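Local coordinates for NADH-dependent FAD reductase (Streptomyces globisporus, PDB 4R82), which reduces FAD with NADH and releases the FADH2 by free diffusion to the halogenase and monooxygenase of C-1027 enediyne antibiotic biosynthesis, at residues T32-V37 with G46-S51; F82-L87 with A131-A136. All coordinates share one frame; numbering follows the deposited sequence.

Interaction 1: residues T32-V37 with G46-S51. With FAD (flavin-adenine dinucleotide), chain K; NAD (nicotinamide-adenine-dinucleotide), chain C.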
# COMPACT_ATOMS: atom_id res chain seq x y z
N THR A 32 0.58 -3.72 -6.07
CA THR A 32 0.26 -2.32 -5.83
C THR A 32 0.21 -1.56 -7.15
O THR A 32 0.64 -2.07 -8.19
CB THR A 32 1.34 -1.63 -4.97
OG1 THR A 32 2.55 -1.54 -5.71
CG2 THR A 32 1.62 -2.40 -3.67
N GLY A 33 -0.28 -0.33 -7.10
CA GLY A 33 -0.04 0.61 -8.17
C GLY A 33 1.36 1.18 -8.07
O GLY A 33 2.20 0.70 -7.29
N VAL A 34 1.63 2.21 -8.86
CA VAL A 34 2.93 2.86 -8.86
C VAL A 34 2.68 4.35 -8.89
O VAL A 34 1.85 4.82 -9.67
CB VAL A 34 3.74 2.48 -10.11
CG1 VAL A 34 5.13 3.10 -10.05
CG2 VAL A 34 3.85 0.96 -10.24
N THR A 35 3.37 5.10 -8.04
CA THR A 35 3.26 6.56 -8.06
C THR A 35 4.62 7.16 -8.34
O THR A 35 5.66 6.49 -8.24
CB THR A 35 2.78 7.14 -6.72
OG1 THR A 35 3.84 7.08 -5.76
CG2 THR A 35 1.58 6.35 -6.19
N VAL A 36 4.62 8.45 -8.67
CA VAL A 36 5.85 9.23 -8.58
C VAL A 36 5.58 10.28 -7.52
O VAL A 36 4.60 11.04 -7.62
CB VAL A 36 6.24 9.90 -9.91
CG1 VAL A 36 7.45 10.81 -9.71
CG2 VAL A 36 6.55 8.85 -10.97
N VAL A 37 6.42 10.31 -6.50
CA VAL A 37 6.35 11.35 -5.49
C VAL A 37 7.23 12.51 -5.95
O VAL A 37 8.37 12.28 -6.37
CB VAL A 37 6.86 10.83 -4.13
CG1 VAL A 37 6.94 11.96 -3.10
CG2 VAL A 37 5.94 9.72 -3.63
N GLY A 46 11.78 14.06 -8.27
CA GLY A 46 10.75 13.04 -8.26
C GLY A 46 11.36 11.69 -7.90
O GLY A 46 12.56 11.48 -8.09
N MSE A 47 10.54 10.79 -7.37
CA MSE A 47 11.00 9.43 -7.04
C MSE A 47 9.85 8.47 -7.20
O MSE A 47 8.75 8.71 -6.70
CB MSE A 47 11.53 9.35 -5.60
CG MSE A 47 12.20 7.98 -5.26
SE MSE A 47 12.49 7.69 -3.35
CE MSE A 47 10.65 7.22 -2.89
N THR A 48 10.09 7.37 -7.90
CA THR A 48 9.06 6.35 -8.06
C THR A 48 8.81 5.67 -6.72
O THR A 48 9.76 5.33 -5.99
CB THR A 48 9.48 5.35 -9.14
OG1 THR A 48 9.63 6.03 -10.39
CG2 THR A 48 8.44 4.24 -9.28
N ALA A 49 7.53 5.51 -6.37
CA ALA A 49 7.16 4.94 -5.07
C ALA A 49 5.93 4.08 -5.14
O ALA A 49 4.88 4.51 -5.66
CB ALA A 49 6.96 6.05 -4.04
N ASN A 50 6.01 2.88 -4.57
CA ASN A 50 4.82 2.04 -4.46
C ASN A 50 4.34 1.87 -3.01
O ASN A 50 3.34 1.20 -2.77
CB ASN A 50 5.05 0.69 -5.13
CG ASN A 50 5.88 -0.24 -4.29
OD1 ASN A 50 6.76 0.20 -3.55
ND2 ASN A 50 5.60 -1.53 -4.38
N SER A 51 5.04 2.49 -2.07
CA SER A 51 4.68 2.39 -0.66
C SER A 51 3.53 3.33 -0.29
O SER A 51 3.14 3.41 0.87
CB SER A 51 5.90 2.69 0.22
OG SER A 51 6.31 4.04 0.03
N1 FAD K . 11.90 3.78 -2.97
C2 FAD K . 11.40 4.14 -1.80
O2 FAD K . 12.22 4.74 -0.86
N3 FAD K . 10.12 3.96 -1.47
C4 FAD K . 9.29 3.37 -2.34
O4 FAD K . 7.96 3.18 -2.01
C4X FAD K . 9.78 2.94 -3.61
N5 FAD K . 8.94 2.33 -4.49
C5X FAD K . 9.43 1.96 -5.71
C6 FAD K . 8.54 1.34 -6.63
C7 FAD K . 9.04 0.94 -7.87
C7M FAD K . 8.11 0.26 -8.90
C8 FAD K . 10.39 1.16 -8.21
C8M FAD K . 10.90 0.72 -9.57
C9 FAD K . 11.26 1.77 -7.30
C9A FAD K . 10.78 2.18 -6.03
N10 FAD K . 11.63 2.80 -5.13
C10 FAD K . 11.12 3.17 -3.92
C1' FAD K . 13.04 3.03 -5.42
C2' FAD K . 13.33 4.43 -5.92
O2' FAD K . 12.38 4.76 -6.92
C3' FAD K . 14.70 4.44 -6.60
O3' FAD K . 14.75 3.38 -7.53
C4' FAD K . 15.79 4.18 -5.60
O4' FAD K . 15.51 4.92 -4.44
C5' FAD K . 17.19 4.51 -6.19
O5' FAD K . 17.45 5.92 -6.32
P FAD K . 17.16 6.98 -5.10
O1P FAD K . 18.15 8.15 -5.15
O2P FAD K . 17.31 6.26 -3.78
O3P FAD K . 15.76 7.52 -5.25
PA NAD C . 12.04 -5.98 -6.51
O1A NAD C . 12.73 -4.62 -6.57
O2A NAD C . 11.82 -6.48 -7.92
O5B NAD C . 10.62 -5.77 -5.86
C5B NAD C . 10.00 -6.68 -5.03
C4B NAD C . 9.42 -6.13 -3.80
O4B NAD C . 10.47 -5.75 -2.95
C3B NAD C . 8.63 -4.92 -4.07
O3B NAD C . 7.54 -4.90 -3.21
C2B NAD C . 9.52 -3.82 -3.72
O2B NAD C . 8.83 -2.66 -3.41
C1B NAD C . 10.23 -4.36 -2.57
N9A NAD C . 11.53 -3.72 -2.30
C8A NAD C . 12.60 -3.68 -3.11
N7A NAD C . 13.61 -3.01 -2.52
C5A NAD C . 13.17 -2.61 -1.31
C6A NAD C . 13.74 -1.89 -0.26
N6A NAD C . 15.03 -1.42 -0.35
N1A NAD C . 13.01 -1.67 0.85
C2A NAD C . 11.74 -2.10 0.96
N3A NAD C . 11.17 -2.80 -0.03
C4A NAD C . 11.85 -3.06 -1.16
O3 NAD C . 12.94 -7.01 -5.73

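Interaction 2: residues F82-L87 with A131-A136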
# COMPACT_ATOMS: atom_id res chain seq x y z
N PHE A 82 4.44 17.73 -0.35
CA PHE A 82 4.89 16.87 -1.45
C PHE A 82 3.70 16.55 -2.32
O PHE A 82 2.56 16.83 -1.95
CB PHE A 82 5.59 15.58 -0.97
CG PHE A 82 4.71 14.64 -0.17
CD1 PHE A 82 4.62 14.77 1.21
CD2 PHE A 82 3.97 13.63 -0.79
CE1 PHE A 82 3.83 13.91 1.96
CE2 PHE A 82 3.17 12.77 -0.04
CZ PHE A 82 3.10 12.91 1.34
N ALA A 83 3.95 16.00 -3.50
CA ALA A 83 2.84 15.61 -4.35
C ALA A 83 2.98 14.15 -4.73
O ALA A 83 4.09 13.59 -4.74
CB ALA A 83 2.75 16.48 -5.59
N VAL A 84 1.83 13.54 -5.00
CA VAL A 84 1.81 12.15 -5.46
C VAL A 84 1.10 12.09 -6.80
O VAL A 84 -0.03 12.57 -6.93
CB VAL A 84 1.08 11.25 -4.44
CG1 VAL A 84 1.00 9.79 -4.95
CG2 VAL A 84 1.75 11.31 -3.07
N SER A 85 1.74 11.48 -7.80
CA SER A 85 1.10 11.27 -9.08
C SER A 85 0.93 9.77 -9.24
O SER A 85 1.92 9.04 -9.32
CB SER A 85 1.96 11.82 -10.23
OG SER A 85 2.15 13.22 -10.10
N VAL A 86 -0.33 9.32 -9.27
CA VAL A 86 -0.61 7.90 -9.46
C VAL A 86 -0.51 7.59 -10.94
O VAL A 86 -1.27 8.12 -11.75
CB VAL A 86 -2.01 7.54 -8.96
CG1 VAL A 86 -2.32 6.08 -9.27
CG2 VAL A 86 -2.14 7.84 -7.47
N LEU A 87 0.43 6.72 -11.30
CA LEU A 87 0.73 6.50 -12.71
C LEU A 87 -0.32 5.65 -13.40
O LEU A 87 -0.80 4.65 -12.85
CB LEU A 87 2.12 5.88 -12.90
CG LEU A 87 3.29 6.76 -12.45
CD1 LEU A 87 4.62 6.04 -12.76
CD2 LEU A 87 3.24 8.13 -13.12
N ALA A 131 -4.31 10.28 -11.10
CA ALA A 131 -4.66 11.28 -10.10
C ALA A 131 -3.44 12.01 -9.61
O ALA A 131 -2.33 11.48 -9.65
CB ALA A 131 -5.36 10.63 -8.94
N HIS A 132 -3.67 13.23 -9.12
CA HIS A 132 -2.64 14.02 -8.44
C HIS A 132 -3.14 14.32 -7.04
O HIS A 132 -4.30 14.73 -6.87
CB HIS A 132 -2.41 15.36 -9.15
CG HIS A 132 -1.83 15.24 -10.52
ND1 HIS A 132 -2.06 16.18 -11.50
CD2 HIS A 132 -1.01 14.31 -11.08
CE1 HIS A 132 -1.42 15.83 -12.61
NE2 HIS A 132 -0.78 14.70 -12.37
N LEU A 133 -2.28 14.16 -6.04
CA LEU A 133 -2.62 14.56 -4.67
C LEU A 133 -1.52 15.46 -4.19
O LEU A 133 -0.35 15.14 -4.35
CB LEU A 133 -2.71 13.35 -3.74
CG LEU A 133 -3.73 12.24 -4.02
CD1 LEU A 133 -3.16 11.20 -4.99
CD2 LEU A 133 -4.19 11.58 -2.72
N GLU A 134 -1.88 16.61 -3.64
CA GLU A 134 -0.89 17.48 -3.02
C GLU A 134 -1.10 17.45 -1.52
O GLU A 134 -2.23 17.63 -1.04
CB GLU A 134 -1.00 18.90 -3.59
CG GLU A 134 -0.62 18.94 -5.07
CD GLU A 134 -0.81 20.30 -5.70
OE1 GLU A 134 0.07 21.16 -5.51
OE2 GLU A 134 -1.82 20.49 -6.41
N CYS A 135 -0.02 17.20 -0.78
CA CYS A 135 -0.14 16.86 0.63
C CYS A 135 0.78 17.70 1.49
O CYS A 135 1.89 18.02 1.08
CB CYS A 135 0.27 15.40 0.83
SG CYS A 135 -0.68 14.25 -0.18
N ALA A 136 0.32 18.03 2.69
CA ALA A 136 1.15 18.73 3.65
C ALA A 136 1.73 17.71 4.60
O ALA A 136 1.00 16.86 5.12
CB ALA A 136 0.31 19.74 4.42

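Interaction 1: residues T32-V37 with G46-S51
A chi1 of 75° sets Thr35 OG1 between its own backbone N and carbonyl carbon, from where it reaches Ala49 O at 2.8 Å. The same oxygen accepts a hydrogen bond from the backbone N of Thr35, N to O 2.9 Å. The two donors arrive from opposite faces of the Ala49 carbonyl plane, and one residue thus grips this buried oxygen twice. Ala49 N returns a bond to Thr35 O that is nearly straight, 171° at the hydrogen. Two residues further along, Val37 and Met47 exchange a second pair of backbone bonds, which fixes the antiparallel register with Val36 facing Thr48.

Side chains pack on both faces of this ladder. Val37 CG2 rests on Ala49 CB at 3.8 Å, on the face that also carries Thr35. On the other, Val34 CG1, anti to its backbone N, meets Thr48 CG2 at 3.6 Å, while Thr48 OG1 is hydrogen-bonded to Ala95 O.

Strand 45-49 and the residues after it also meet the flavin. Thr48 O accepts a hydrogen bond from the ribityl O2' of FAD at 2.8 Å. Asn50 N donates to FAD N5 at 3.0 Å. Ser51 N donates to FAD O4, also at 3.0 Å. Met47, a selenomethionine bent at chi3, brings CE to 3.4 Å from FAD C2. The backbone N-H groups thus read the N5 and O4 edge of the isoalloxazine, and the arrangement is a beta hairpin whose second strand runs out into the flavin pocket of a flavin reductase domain.

Interaction 2: residues F82-L87 with A131-A136
Phe82 and Cys135, then Val84 and Leu133, each exchange two backbone hydrogen bonds, and the short strand axes run antiparallel at 162° with a closest approach of 4.6 Å. On the face holding these four residues, the Phe82 ring is the main contact. Its CG sits between the backbone N and the carbonyl carbon (chi1 63°), which turns the ring across Cys135. Cys135 CB lies over one ring face, offset toward the rim and 4.0 Å from the Phe82 ring centroid, a CH-pi contact. The sulfur is oblique, with SG 4.7 Å from the same Phe82 centroid. Val84 CG2 lies at the ring edge, in its plane. Further along, Leu133 CD1 makes looser apolar contacts, 4.3 Å to both Val84 CB and Val86 CG2.

The other face is more polar. Ser85 OG approaches His132 CD2 obliquely at 3.5 Å, but the hydrogen-bonding partner of both side chains is Ile126, whose backbone N meets Ser85 OG and whose O meets His132 NE2. Glu134 OE1 accepts hydrogen bonds from the backbone N of Glu120 and of Ser121. Two neighbouring strands of the main antiparallel sheet are thereby paired, with Glu120, Ser121 and Ile126 bonded through their backbone to side chains on one face, in a flavin reductase like domain of the FMN-binding clan.

In the fold
From the N terminus, interaction 1 comes first: strand 35-39 turns back into strand 45-49, closing a hairpin with eight residues between the segments. Interaction 2 opens only afterwards and closes a longer excursion of 43 residues, which includes helix 92-97 and strands 115-117 and 124-126. The two contacts are therefore in series, neither nesting nor crossing. In space they are adjacent, since strand 35-39 also pairs with strand 81-86: Val36 N to Ser85 O is 2.8 Å and Leu87 N to Val34 O is 2.9 Å, both probable hydrogen bonds. With that pairing between them, the two contacts give the sheet order 45-49, 35-39, 81-86, 131-143, leading away from the flavin pocket, and both touch the second subunit.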